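Local coordinates for probable aromatic acid decarboxylase (Escherichia coli, PDB 1SBZ) that acts as an FMN-dependent decarboxylase of the UbiX/Pad1 flavoprotein family and assembles into a homododecamer, at the flavin mononucleotide site and the interface of chains A and C. Numbering follows the deposited sequence. Chains: chain A/B/C, Probable aromatic acid decarboxylase.

Contact 1: the flavin mononucleotide site. Residues chain A 8-11, 36, 38, 45, 87-90, 122-123; chain B 67-68, 99-100, 105. With FMN (flavin mononucleotide), chain D.
In this UbiX/Pad1 flavin pocket, built from two chains, the isoalloxazine of FMN lies between A:Ala10, whose CA sits over one face of the pyrimidine and central rings, 3.5 Å from FMN C4A, and B:Arg105 on the opposite face, where NH2 makes a cation-pi contact with the central ring. FMN C1' rests over the rim of the same guanidinium. At the guanidinium edge, B:Arg105 NH1 points tip to tip at A:Glu123 OE2, 2.7 Å away, in a salt bridge that is nearly straight (171° at H), with the two flat groups almost coplanar. Along the pyrimidine edge, A:Met88 N, in the first turn of helix 88-96, donates to FMN O2 at 2.9 Å, while FMN N3 donates to the A:Arg122 carbonyl in its plane. A:Arg122, its chain bent at chi2 (-83°), returns NH1 to FMN O4, 2.8 Å away, and has A:Thr11 CG2 over one guanidinium face. A:Leu45 CD2 and B:Ala68 CB touch the dimethylbenzene methyls C7M and C8M.

The phosphate is gripped by short bonds. FMN O2P accepts from A:Ser87 OG at 2.6 Å and from A:Thr90 OG1; A:Thr90 N in turn donates to A:Ser87 OG, fixing that hydroxyl. FMN O3P takes A:Gly9 N and A:Ser36 OG. A:Lys89 NZ forms a salt bridge with FMN O1P at 2.9 Å and a longer one with B:Asp100 OD1, met from above the carboxylate plane. On the ribityl chain, FMN O2' donates to A:Gly9 O, above the carbonyl plane, and FMN O4' donates 3.0 Å to a lone pair of B:Gln67 OE1. B:Gln67 CB lies over the A:Trp38 ring.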
ATOM      1  N   THR A   8     -19.222  -0.602  27.443  1.00 24.72           N
ATOM      2  CA  THR A   8     -17.845  -0.199  27.496  1.00 24.05           C
ATOM      3  C   THR A   8     -17.781   1.199  28.113  1.00 24.05           C
ATOM      4  O   THR A   8     -18.782   1.922  28.118  1.00 24.08           O
ATOM      5  CB  THR A   8     -17.299  -0.268  26.048  1.00 24.19           C
ATOM      6  OG1 THR A   8     -16.604  -1.513  25.848  1.00 23.09           O
ATOM      7  CG2 THR A   8     -16.285   0.729  25.821  1.00 23.34           C
ATOM      8  N   GLY A   9     -16.614   1.566  28.635  1.00 23.85           N
ATOM      9  CA  GLY A   9     -16.442   2.796  29.411  1.00 23.59           C
ATOM     10  C   GLY A   9     -16.287   4.097  28.642  1.00 23.13           C
ATOM     11  O   GLY A   9     -15.511   4.957  29.035  1.00 23.14           O
ATOM     12  N   ALA A  10     -17.022   4.249  27.546  1.00 22.94           N
ATOM     13  CA  ALA A  10     -17.148   5.552  26.898  1.00 23.02           C
ATOM     14  C   ALA A  10     -18.354   6.242  27.514  1.00 23.16           C
ATOM     15  O   ALA A  10     -19.292   5.575  27.955  1.00 22.86           O
ATOM     16  CB  ALA A  10     -17.341   5.395  25.392  1.00 22.52           C
ATOM     17  N   THR A  11     -18.343   7.570  27.552  1.00 23.36           N
ATOM     18  CA  THR A  11     -19.527   8.273  28.007  1.00 23.60           C
ATOM     19  C   THR A  11     -20.697   7.933  27.081  1.00 23.57           C
ATOM     20  O   THR A  11     -20.546   7.857  25.858  1.00 23.50           O
ATOM     21  CB  THR A  11     -19.280   9.788  28.175  1.00 23.71           C
ATOM     22  OG1 THR A  11     -20.510  10.420  28.532  1.00 24.98           O
ATOM     23  CG2 THR A  11     -18.903  10.466  26.857  1.00 23.75           C
ATOM     24  N   SER A  36     -18.027  -4.067  30.747  1.00 28.43           N
ATOM     25  CA  SER A  36     -16.626  -3.883  31.110  1.00 27.55           C
ATOM     26  C   SER A  36     -16.530  -3.220  32.486  1.00 27.53           C
ATOM     27  O   SER A  36     -17.466  -2.553  32.930  1.00 27.41           O
ATOM     28  CB  SER A  36     -15.908  -3.021  30.070  1.00 27.52           C
ATOM     29  OG  SER A  36     -16.078  -1.641  30.350  1.00 24.87           O
ATOM     30  N   TRP A  38     -14.927  -0.518  33.382  1.00 27.24           N
ATOM     31  CA  TRP A  38     -15.146   0.929  33.313  1.00 26.83           C
ATOM     32  C   TRP A  38     -16.567   1.314  32.893  1.00 26.90           C
ATOM     33  O   TRP A  38     -17.010   2.431  33.164  1.00 26.62           O
ATOM     34  CB  TRP A  38     -14.071   1.624  32.464  1.00 26.82           C
ATOM     35  CG  TRP A  38     -12.780   1.755  33.220  1.00 26.37           C
ATOM     36  CD1 TRP A  38     -11.666   0.972  33.095  1.00 26.54           C
ATOM     37  CD2 TRP A  38     -12.490   2.697  34.260  1.00 26.58           C
ATOM     38  NE1 TRP A  38     -10.695   1.381  33.980  1.00 26.49           N
ATOM     39  CE2 TRP A  38     -11.176   2.439  34.708  1.00 26.59           C
ATOM     40  CE3 TRP A  38     -13.204   3.749  34.850  1.00 26.23           C
ATOM     41  CZ2 TRP A  38     -10.565   3.190  35.723  1.00 27.13           C
ATOM     42  CZ3 TRP A  38     -12.594   4.495  35.859  1.00 27.08           C
ATOM     43  CH2 TRP A  38     -11.291   4.211  36.283  1.00 26.52           C
ATOM     44  N   LEU A  45     -22.268   6.578  37.252  1.00 34.17           N
ATOM     45  CA  LEU A  45     -22.134   8.031  37.148  1.00 34.26           C
ATOM     46  C   LEU A  45     -23.209   8.695  36.272  1.00 34.11           C
ATOM     47  O   LEU A  45     -23.639   9.814  36.558  1.00 34.24           O
ATOM     48  CB  LEU A  45     -20.734   8.392  36.631  1.00 34.47           C
ATOM     49  CG  LEU A  45     -20.467   9.815  36.131  1.00 35.07           C
ATOM     50  CD1 LEU A  45     -20.009  10.728  37.262  1.00 35.73           C
ATOM     51  CD2 LEU A  45     -19.440   9.797  34.995  1.00 35.95           C
ATOM     52  N   SER A  87     -15.802   2.239  23.461  1.00 17.49           N
ATOM     53  CA  SER A  87     -14.651   3.107  23.692  1.00 17.51           C
ATOM     54  C   SER A  87     -13.601   2.905  22.607  1.00 17.27           C
ATOM     55  O   SER A  87     -13.610   1.894  21.902  1.00 16.93           O
ATOM     56  CB  SER A  87     -14.014   2.822  25.049  1.00 17.08           C
ATOM     57  OG  SER A  87     -13.364   1.565  25.038  1.00 17.96           O
HETATM   58  N   MSE A  88     -12.682   3.866  22.514  1.00 17.82           N
HETATM   59  CA  MSE A  88     -11.559   3.786  21.588  1.00 18.26           C
HETATM   60  C   MSE A  88     -10.616   2.642  21.943  1.00 18.26           C
HETATM   61  O   MSE A  88     -10.102   1.970  21.048  1.00 18.69           O
HETATM   62  CB  MSE A  88     -10.822   5.126  21.510  1.00 18.65           C
HETATM   63  CG  MSE A  88     -11.672   6.260  20.912  1.00 18.47           C
HETATM   64 SE   MSE A  88     -12.461   5.856  19.167  1.00 23.56          SE
HETATM   65  CE  MSE A  88     -14.295   5.272  19.721  1.00 21.34           C
ATOM     66  N   LYS A  89     -10.420   2.409  23.241  1.00 17.79           N
ATOM     67  CA  LYS A  89      -9.618   1.282  23.717  1.00 17.54           C
ATOM     68  C   LYS A  89     -10.213  -0.075  23.287  1.00 16.73           C
ATOM     69  O   LYS A  89      -9.492  -0.952  22.794  1.00 16.72           O
ATOM     70  CB  LYS A  89      -9.378   1.385  25.242  1.00 17.86           C
ATOM     71  CG  LYS A  89      -9.930   0.256  26.095  1.00 20.20           C
ATOM     72  CD  LYS A  89      -8.898  -0.798  26.373  1.00 22.31           C
ATOM     73  CE  LYS A  89      -9.547  -2.132  26.720  1.00 24.44           C
ATOM     74  NZ  LYS A  89     -10.008  -2.266  28.118  1.00 26.67           N
ATOM     75  N   THR A  90     -11.522  -0.246  23.440  1.00 16.13           N
ATOM     76  CA  THR A  90     -12.155  -1.497  23.025  1.00 15.19           C
ATOM     77  C   THR A  90     -12.155  -1.629  21.503  1.00 15.16           C
ATOM     78  O   THR A  90     -11.888  -2.697  20.967  1.00 14.51           O
ATOM     79  CB  THR A  90     -13.574  -1.647  23.625  1.00 15.29           C
ATOM     80  OG1 THR A  90     -13.466  -2.035  25.003  1.00 14.69           O
ATOM     81  CG2 THR A  90     -14.303  -2.831  23.000  1.00 13.81           C
ATOM     82  N   ARG A 122     -17.763   6.017  20.365  1.00 19.84           N
ATOM     83  CA  ARG A 122     -17.946   7.350  20.914  1.00 19.95           C
ATOM     84  C   ARG A 122     -16.642   7.926  21.468  1.00 19.97           C
ATOM     85  O   ARG A 122     -16.055   7.403  22.415  1.00 19.54           O
ATOM     86  CB  ARG A 122     -19.060   7.361  21.981  1.00 19.68           C
ATOM     87  CG  ARG A 122     -19.593   8.749  22.341  1.00 19.72           C
ATOM     88  CD  ARG A 122     -18.742   9.489  23.366  1.00 19.58           C
ATOM     89  NE  ARG A 122     -19.037  10.921  23.437  1.00 20.56           N
ATOM     90  CZ  ARG A 122     -18.155  11.836  23.817  1.00 21.31           C
ATOM     91  NH1 ARG A 122     -16.928  11.465  24.148  1.00 20.26           N
ATOM     92  NH2 ARG A 122     -18.491  13.124  23.860  1.00 21.96           N
ATOM     93  N   GLU A 123     -16.218   9.018  20.843  1.00 20.38           N
ATOM     94  CA  GLU A 123     -15.077   9.819  21.251  1.00 20.78           C
ATOM     95  C   GLU A 123     -15.118  11.078  20.407  1.00 21.48           C
ATOM     96  O   GLU A 123     -15.687  11.079  19.311  1.00 21.07           O
ATOM     97  CB  GLU A 123     -13.756   9.079  21.033  1.00 20.70           C
ATOM     98  CG  GLU A 123     -12.513   9.813  21.534  1.00 21.02           C
ATOM     99  CD  GLU A 123     -12.562  10.155  23.021  1.00 21.90           C
ATOM    100  OE1 GLU A 123     -13.236  11.137  23.403  1.00 20.36           O
ATOM    101  OE2 GLU A 123     -11.901   9.456  23.813  1.00 24.10           O
TER
ATOM    102  N   GLN B  67      -8.398   5.730  35.031  1.00 28.15           N
ATOM    103  CA  GLN B  67      -8.959   6.315  33.800  1.00 28.31           C
ATOM    104  C   GLN B  67      -9.879   7.516  34.074  1.00 28.59           C
ATOM    105  O   GLN B  67     -10.410   8.124  33.144  1.00 28.75           O
ATOM    106  CB  GLN B  67      -9.689   5.256  32.955  1.00 27.97           C
ATOM    107  CG  GLN B  67      -8.860   4.007  32.574  1.00 27.23           C
ATOM    108  CD  GLN B  67      -7.692   4.309  31.644  1.00 26.83           C
ATOM    109  OE1 GLN B  67      -7.569   3.704  30.568  1.00 26.16           O
ATOM    110  NE2 GLN B  67      -6.836   5.239  32.047  1.00 23.66           N
ATOM    111  N   ALA B  68     -10.049   7.863  35.346  1.00 28.97           N
ATOM    112  CA  ALA B  68     -10.906   8.987  35.729  1.00 29.18           C
ATOM    113  C   ALA B  68     -10.113  10.196  36.225  1.00 29.33           C
ATOM    114  O   ALA B  68     -10.697  11.178  36.680  1.00 29.89           O
ATOM    115  CB  ALA B  68     -11.951   8.541  36.765  1.00 29.23           C
ATOM    116  N   ALA B  99      -5.859   1.947  24.710  1.00 18.77           N
ATOM    117  CA  ALA B  99      -5.709   2.790  25.894  1.00 19.62           C
ATOM    118  C   ALA B  99      -6.223   2.096  27.164  1.00 20.46           C
ATOM    119  O   ALA B  99      -7.234   2.519  27.752  1.00 20.64           O
ATOM    120  CB  ALA B  99      -6.423   4.128  25.669  1.00 19.80           C
ATOM    121  N   ASP B 100      -5.510   1.042  27.574  1.00 20.98           N
ATOM    122  CA  ASP B 100      -5.933   0.151  28.664  1.00 22.00           C
ATOM    123  C   ASP B 100      -5.664   0.714  30.065  1.00 21.63           C
ATOM    124  O   ASP B 100      -6.365   0.359  31.019  1.00 22.15           O
ATOM    125  CB  ASP B 100      -5.257  -1.220  28.515  1.00 22.47           C
ATOM    126  CG  ASP B 100      -5.869  -2.291  29.426  1.00 25.76           C
ATOM    127  OD1 ASP B 100      -7.110  -2.287  29.644  1.00 29.10           O
ATOM    128  OD2 ASP B 100      -5.183  -3.191  29.961  1.00 27.38           O
ATOM    129  N   ARG B 105      -4.140   6.036  27.852  1.00 18.85           N
ATOM    130  CA  ARG B 105      -5.284   6.939  27.736  1.00 18.61           C
ATOM    131  C   ARG B 105      -4.869   8.404  27.635  1.00 18.05           C
ATOM    132  O   ARG B 105      -5.334   9.114  26.746  1.00 18.17           O
ATOM    133  CB  ARG B 105      -6.278   6.729  28.890  1.00 18.65           C
ATOM    134  CG  ARG B 105      -7.425   7.750  28.943  1.00 18.66           C
ATOM    135  CD  ARG B 105      -8.384   7.725  27.747  1.00 19.82           C
ATOM    136  NE  ARG B 105      -9.426   8.754  27.877  1.00 21.61           N
ATOM    137  CZ  ARG B 105     -10.285   9.087  26.919  1.00 21.99           C
ATOM    138  NH1 ARG B 105     -10.245   8.494  25.729  1.00 23.44           N
ATOM    139  NH2 ARG B 105     -11.180  10.032  27.143  1.00 22.97           N
TER
HETATM  140  N1  FMN D1401     -13.036   6.619  26.323  1.00 27.07           N
HETATM  141  C2  FMN D1401     -13.461   6.807  25.023  1.00 26.98           C
HETATM  142  O2  FMN D1401     -12.878   6.217  24.120  1.00 26.85           O
HETATM  143  N3  FMN D1401     -14.538   7.640  24.746  1.00 26.93           N
HETATM  144  C4  FMN D1401     -15.186   8.293  25.777  1.00 27.29           C
HETATM  145  O4  FMN D1401     -16.056   9.128  25.523  1.00 26.66           O
HETATM  146  C4A FMN D1401     -14.752   8.104  27.095  1.00 27.34           C
HETATM  147  N5  FMN D1401     -15.393   8.747  28.131  1.00 27.06           N
HETATM  148  C5A FMN D1401     -14.976   8.567  29.441  1.00 27.05           C
HETATM  149  C6  FMN D1401     -15.646   9.234  30.467  1.00 27.53           C
HETATM  150  C7  FMN D1401     -15.266   9.068  31.796  1.00 27.59           C
HETATM  151  C7M FMN D1401     -16.390   9.169  32.794  1.00 29.46           C
HETATM  152  C8  FMN D1401     -14.176   8.234  32.088  1.00 27.38           C
HETATM  153  C8M FMN D1401     -13.875   7.841  33.509  1.00 28.31           C
HETATM  154  C9  FMN D1401     -13.503   7.570  31.063  1.00 27.06           C
HETATM  155  C9A FMN D1401     -13.899   7.732  29.730  1.00 27.27           C
HETATM  156  N10 FMN D1401     -13.241   7.077  28.692  1.00 27.04           N
HETATM  157  C10 FMN D1401     -13.668   7.262  27.375  1.00 27.28           C
HETATM  158  C1' FMN D1401     -11.955   6.355  28.980  1.00 26.62           C
HETATM  159  C2' FMN D1401     -12.199   4.850  29.007  1.00 26.22           C
HETATM  160  O2' FMN D1401     -13.141   4.547  30.013  1.00 27.15           O
HETATM  161  C3' FMN D1401     -10.899   4.073  29.219  1.00 25.42           C
HETATM  162  O3' FMN D1401     -10.130   4.145  28.038  1.00 24.98           O
HETATM  163  C4' FMN D1401     -11.110   2.602  29.598  1.00 23.90           C
HETATM  164  O4' FMN D1401      -9.855   1.957  29.648  1.00 24.52           O
HETATM  165  C5' FMN D1401     -12.002   1.858  28.610  1.00 22.92           C
HETATM  166  O5' FMN D1401     -12.002   0.489  28.920  1.00 21.95           O
HETATM  167  P   FMN D1401     -13.177  -0.461  28.396  1.00 19.92           P
HETATM  168  O1P FMN D1401     -12.811  -1.885  28.703  1.00 21.51           O
HETATM  169  O2P FMN D1401     -13.375  -0.307  26.895  1.00 22.14           O
HETATM  170  O3P FMN D1401     -14.452  -0.056  29.101  1.00 20.11           O
HETATM  171  O   HOH W   1     -10.767   4.647  25.227  1.00 20.34           O
HETATM  172  O   HOH W   2     -12.771  -1.992  31.596  1.00 21.57           O
HETATM  173  O   HOH W   3      -9.159  -0.351  30.742  1.00 23.41           O

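Contact 2: the interface of chains A and C. Residues chain A 121, 123-126, 131, 134, 146, 148; chain C 121, 126, 131, 134, 144-148.
A short antiparallel beta bridge joins the two copies of the protein: A:Leu126 N donates to C:Met144 O at 2.9 Å, nearly along the C=O axis (164°). Water 4 links the other polar atoms of this pair, A:Leu126 O and C:Met144 N. Around the bridge the contact is almost wholly apolar and rich in selenomethionine. A:Leu131 CD2 meets the terminal methyl CE of C:Met134 at 3.6 Å, the side chains crossing at about a right angle, and the two-fold twin brings A:Met134 CE to C:Leu131 CD2. In both copies of this methionine the chain bends at chi3, turning CE toward the partner's leucine; A:Met134 CE also touches C:Leu126 CD1, as C:Met134 CE touches A:Leu126 CD1. A:Leu131 CD1 packs across C:Met144 CG.

The CD1 branch of A:Leu126 also lies obliquely over C:Pro146 CG and reaches C:Met148 CE, 4.0 Å away. CG of C:Met148, anti to its carbonyl carbon (chi1 -57°), lies 3.4 Å from A:Glu123 O; the bend at chi2 then carries SE and CE on to A:Pro146 CB. The twin, A:Met148, puts SE 3.6 Å from C:Pro147 CD and CE against C:Pro146 CB. A:Met124 runs out straight to SE, CG anti to the backbone N (chi1 -167°), and bends only at its terminal methyl; it passes C:Pro146 O and crosses C:Val145 CG1 obliquely, while A:Pro125 lies alongside the other branch, CG2.

Outside this shell, A:Met124 N donates 3.0 Å to the anti lone pair of A:Glu123 OE1, tying the loop to its own preceding side chain, and the cis peptide ahead of A:Pro125 may help turn the backbone toward C:Met144. In chain A the patch draws on the end of strand 116-121, the loop that follows it, helix 128-138, and the segment after strand 143-144; the helix crosses its counterpart of chain C about the two-fold axis, while the loop packs on the partner's segment after strand 143-144.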
ATOM      1  N   PRO A 121     -19.270   3.574  18.313  1.00 19.86           N
ATOM      2  CA  PRO A 121     -18.044   4.252  18.728  1.00 19.97           C
ATOM      3  C   PRO A 121     -18.334   5.658  19.215  1.00 20.03           C
ATOM      4  O   PRO A 121     -19.064   6.397  18.548  1.00 19.97           O
ATOM      5  CB  PRO A 121     -17.227   4.324  17.434  1.00 19.50           C
ATOM      6  CG  PRO A 121     -18.260   4.375  16.364  1.00 19.70           C
ATOM      7  CD  PRO A 121     -19.317   3.403  16.844  1.00 20.01           C
ATOM      8  N   GLU A 123     -16.218   9.018  20.843  1.00 20.38           N
ATOM      9  CA  GLU A 123     -15.077   9.819  21.251  1.00 20.78           C
ATOM     10  C   GLU A 123     -15.118  11.078  20.407  1.00 21.48           C
ATOM     11  O   GLU A 123     -15.687  11.079  19.311  1.00 21.07           O
ATOM     12  CB  GLU A 123     -13.756   9.079  21.033  1.00 20.70           C
ATOM     13  CG  GLU A 123     -12.513   9.813  21.534  1.00 21.02           C
ATOM     14  CD  GLU A 123     -12.562  10.155  23.021  1.00 21.90           C
ATOM     15  OE1 GLU A 123     -13.236  11.137  23.403  1.00 20.36           O
ATOM     16  OE2 GLU A 123     -11.901   9.456  23.813  1.00 24.10           O
HETATM   17  N   MSE A 124     -14.517  12.143  20.924  1.00 22.39           N
HETATM   18  CA  MSE A 124     -14.555  13.447  20.286  1.00 24.72           C
HETATM   19  C   MSE A 124     -13.453  14.334  20.874  1.00 22.55           C
HETATM   20  O   MSE A 124     -13.361  14.463  22.096  1.00 22.78           O
HETATM   21  CB  MSE A 124     -15.932  14.079  20.502  1.00 24.05           C
HETATM   22  CG  MSE A 124     -16.227  15.297  19.656  1.00 26.44           C
HETATM   23 SE   MSE A 124     -17.746  16.302  20.410  1.00 33.77          SE
HETATM   24  CE  MSE A 124     -16.985  16.640  22.151  1.00 31.69           C
ATOM     25  N   PRO A 125     -12.584  14.910  20.032  1.00 21.76           N
ATOM     26  CA  PRO A 125     -12.507  14.617  18.600  1.00 20.59           C
ATOM     27  C   PRO A 125     -12.099  13.172  18.297  1.00 20.04           C
ATOM     28  O   PRO A 125     -11.687  12.433  19.197  1.00 19.53           O
ATOM     29  CB  PRO A 125     -11.387  15.554  18.114  1.00 20.85           C
ATOM     30  CG  PRO A 125     -11.281  16.615  19.134  1.00 20.98           C
ATOM     31  CD  PRO A 125     -11.609  15.940  20.439  1.00 21.50           C
ATOM     32  N   LEU A 126     -12.219  12.782  17.028  1.00 19.03           N
ATOM     33  CA  LEU A 126     -11.680  11.513  16.540  1.00 18.84           C
ATOM     34  C   LEU A 126     -10.263  11.707  15.979  1.00 18.29           C
ATOM     35  O   LEU A 126     -10.048  12.518  15.080  1.00 18.56           O
ATOM     36  CB  LEU A 126     -12.601  10.902  15.471  1.00 18.72           C
ATOM     37  CG  LEU A 126     -13.957  10.361  15.944  1.00 19.50           C
ATOM     38  CD1 LEU A 126     -14.760   9.856  14.767  1.00 20.35           C
ATOM     39  CD2 LEU A 126     -13.785   9.260  16.980  1.00 19.90           C
ATOM     40  N   LEU A 131      -9.696   6.697  13.563  1.00 14.13           N
ATOM     41  CA  LEU A 131     -10.241   6.556  12.209  1.00 14.71           C
ATOM     42  C   LEU A 131      -9.646   5.372  11.442  1.00 15.37           C
ATOM     43  O   LEU A 131     -10.352   4.669  10.717  1.00 15.23           O
ATOM     44  CB  LEU A 131     -10.098   7.885  11.448  1.00 15.00           C
ATOM     45  CG  LEU A 131     -10.987   9.012  12.018  1.00 15.01           C
ATOM     46  CD1 LEU A 131     -10.504  10.412  11.666  1.00 14.84           C
ATOM     47  CD2 LEU A 131     -12.439   8.826  11.558  1.00 15.53           C
HETATM   48  N   MSE A 134     -11.248   2.291  12.972  1.00 17.84           N
HETATM   49  CA  MSE A 134     -12.630   2.235  12.495  1.00 19.45           C
HETATM   50  C   MSE A 134     -12.700   1.800  11.034  1.00 17.69           C
HETATM   51  O   MSE A 134     -13.524   0.959  10.676  1.00 17.58           O
HETATM   52  CB  MSE A 134     -13.328   3.585  12.688  1.00 18.89           C
HETATM   53  CG  MSE A 134     -13.602   3.925  14.148  1.00 21.17           C
HETATM   54 SE   MSE A 134     -14.095   5.801  14.472  1.00 26.35          SE
HETATM   55  CE  MSE A 134     -15.711   5.868  13.618  1.00 21.16           C
ATOM     56  N   PRO A 146     -21.825   5.525  15.243  1.00 23.07           N
ATOM     57  CA  PRO A 146     -21.609   6.501  16.305  1.00 23.46           C
ATOM     58  C   PRO A 146     -22.959   7.102  16.725  1.00 24.03           C
ATOM     59  O   PRO A 146     -23.876   7.146  15.897  1.00 23.86           O
ATOM     60  CB  PRO A 146     -20.719   7.558  15.639  1.00 22.98           C
ATOM     61  CG  PRO A 146     -20.948   7.405  14.197  1.00 22.79           C
ATOM     62  CD  PRO A 146     -21.162   5.932  13.991  1.00 23.27           C
HETATM   63  N   MSE A 148     -24.693   9.759  16.712  1.00 25.99           N
HETATM   64  CA  MSE A 148     -24.843  11.077  16.111  1.00 26.55           C
HETATM   65  C   MSE A 148     -26.301  11.562  16.175  1.00 26.73           C
HETATM   66  O   MSE A 148     -27.171  10.974  15.538  1.00 26.67           O
HETATM   67  CB  MSE A 148     -24.385  11.021  14.650  1.00 26.75           C
HETATM   68  CG  MSE A 148     -22.958  10.520  14.439  1.00 27.23           C
HETATM   69 SE   MSE A 148     -21.725  11.953  14.009  1.00 30.73          SE
HETATM   70  CE  MSE A 148     -20.320  10.910  13.027  1.00 27.70           C
TER
ATOM     71  N   PRO C 121     -18.223  16.381  11.202  1.00 19.46           N
ATOM     72  CA  PRO C 121     -18.863  15.398  10.323  1.00 19.84           C
ATOM     73  C   PRO C 121     -20.055  14.740  11.000  1.00 20.36           C
ATOM     74  O   PRO C 121     -19.944  14.263  12.135  1.00 20.77           O
ATOM     75  CB  PRO C 121     -17.758  14.376  10.094  1.00 19.56           C
ATOM     76  CG  PRO C 121     -16.980  14.425  11.385  1.00 19.35           C
ATOM     77  CD  PRO C 121     -16.925  15.890  11.706  1.00 19.75           C
ATOM     78  N   LEU C 126     -21.475   5.310   9.721  1.00 22.41           N
ATOM     79  CA  LEU C 126     -20.353   5.738   8.889  1.00 21.53           C
ATOM     80  C   LEU C 126     -19.875   4.569   8.046  1.00 21.06           C
ATOM     81  O   LEU C 126     -19.475   3.529   8.573  1.00 21.24           O
ATOM     82  CB  LEU C 126     -19.207   6.289   9.750  1.00 21.36           C
ATOM     83  CG  LEU C 126     -19.482   7.593  10.509  1.00 21.21           C
ATOM     84  CD1 LEU C 126     -18.297   7.977  11.396  1.00 21.23           C
ATOM     85  CD2 LEU C 126     -19.838   8.727   9.553  1.00 20.10           C
ATOM     86  N   LEU C 131     -15.252   6.836   6.154  1.00 16.01           N
ATOM     87  CA  LEU C 131     -14.093   6.670   7.020  1.00 15.92           C
ATOM     88  C   LEU C 131     -12.778   6.839   6.276  1.00 16.22           C
ATOM     89  O   LEU C 131     -11.833   7.410   6.818  1.00 15.85           O
ATOM     90  CB  LEU C 131     -14.168   5.325   7.754  1.00 15.98           C
ATOM     91  CG  LEU C 131     -15.302   5.220   8.795  1.00 16.09           C
ATOM     92  CD1 LEU C 131     -15.577   3.790   9.192  1.00 15.29           C
ATOM     93  CD2 LEU C 131     -15.004   6.065  10.030  1.00 15.51           C
HETATM   94  N   MSE C 134     -12.453  10.599   5.871  1.00 16.27           N
HETATM   95  CA  MSE C 134     -12.139  11.180   7.165  1.00 17.84           C
HETATM   96  C   MSE C 134     -10.701  10.880   7.554  1.00 16.30           C
HETATM   97  O   MSE C 134      -9.997  11.765   8.014  1.00 16.12           O
HETATM   98  CB  MSE C 134     -13.106  10.672   8.241  1.00 17.49           C
HETATM   99  CG  MSE C 134     -14.509  11.247   8.099  1.00 18.91           C
HETATM  100 SE   MSE C 134     -15.866  10.290   9.143  1.00 24.31          SE
HETATM  101  CE  MSE C 134     -15.379  10.805  10.882  1.00 17.90           C
HETATM  102  N   MSE C 144     -11.322  16.368  13.268  1.00 18.43           N
HETATM  103  CA  MSE C 144     -12.605  15.696  13.120  1.00 18.70           C
HETATM  104  C   MSE C 144     -13.313  15.754  14.462  1.00 18.80           C
HETATM  105  O   MSE C 144     -12.956  15.027  15.396  1.00 18.50           O
HETATM  106  CB  MSE C 144     -12.402  14.241  12.709  1.00 18.99           C
HETATM  107  CG  MSE C 144     -11.797  14.072  11.326  1.00 19.84           C
HETATM  108 SE   MSE C 144     -13.061  14.583   9.917  1.00 23.50          SE
HETATM  109  CE  MSE C 144     -14.378  13.513  10.397  1.00 24.95           C
ATOM    110  N   VAL C 145     -14.310  16.628  14.551  1.00 18.86           N
ATOM    111  CA  VAL C 145     -15.040  16.847  15.793  1.00 19.23           C
ATOM    112  C   VAL C 145     -16.525  16.554  15.551  1.00 19.61           C
ATOM    113  O   VAL C 145     -17.333  17.481  15.445  1.00 19.12           O
ATOM    114  CB  VAL C 145     -14.841  18.302  16.301  1.00 19.65           C
ATOM    115  CG1 VAL C 145     -15.529  18.527  17.667  1.00 19.16           C
ATOM    116  CG2 VAL C 145     -13.350  18.649  16.378  1.00 19.11           C
ATOM    117  N   PRO C 146     -16.888  15.273  15.469  1.00 20.00           N
ATOM    118  CA  PRO C 146     -18.275  14.880  15.210  1.00 20.47           C
ATOM    119  C   PRO C 146     -19.121  15.271  16.430  1.00 21.44           C
ATOM    120  O   PRO C 146     -18.577  15.369  17.522  1.00 21.12           O
ATOM    121  CB  PRO C 146     -18.191  13.354  15.085  1.00 19.96           C
ATOM    122  CG  PRO C 146     -17.005  12.974  15.886  1.00 19.69           C
ATOM    123  CD  PRO C 146     -16.024  14.097  15.686  1.00 20.16           C
ATOM    124  N   PRO C 147     -20.420  15.503  16.249  1.00 22.23           N
ATOM    125  CA  PRO C 147     -21.269  15.960  17.351  1.00 23.29           C
ATOM    126  C   PRO C 147     -21.656  14.807  18.277  1.00 24.28           C
ATOM    127  O   PRO C 147     -22.805  14.364  18.266  1.00 24.98           O
ATOM    128  CB  PRO C 147     -22.498  16.529  16.633  1.00 22.99           C
ATOM    129  CG  PRO C 147     -22.562  15.796  15.345  1.00 22.79           C
ATOM    130  CD  PRO C 147     -21.171  15.355  14.991  1.00 21.79           C
HETATM  131  N   MSE C 148     -20.696  14.327  19.063  1.00 25.20           N
HETATM  132  CA  MSE C 148     -20.892  13.166  19.929  1.00 26.24           C
HETATM  133  C   MSE C 148     -21.415  13.607  21.297  1.00 26.59           C
HETATM  134  O   MSE C 148     -20.740  14.360  22.000  1.00 26.69           O
HETATM  135  CB  MSE C 148     -19.570  12.407  20.113  1.00 26.48           C
HETATM  136  CG  MSE C 148     -18.910  11.931  18.840  1.00 27.17           C
HETATM  137 SE   MSE C 148     -19.474  10.147  18.323  1.00 31.19          SE
HETATM  138  CE  MSE C 148     -17.873   9.587  17.216  1.00 27.50           C
TER
HETATM  139  O   HOH W   4      -9.314  15.328  15.088  1.00 21.07           O

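The C-alpha centres of contact 1 and contact 2 are about 15 Å apart, and both include A:Glu123, whose two carboxylate oxygens serve one contact each. The loop after strand 116-121 thus passes directly from the flavin edge to the two-fold interface. Contact 1 combines chains A and B and contact 2 combines A and C, so FMN lies near where three chains come together. Because chain B supplies part of the wall, assembly of the homododecamer may help shape the flavin pocket.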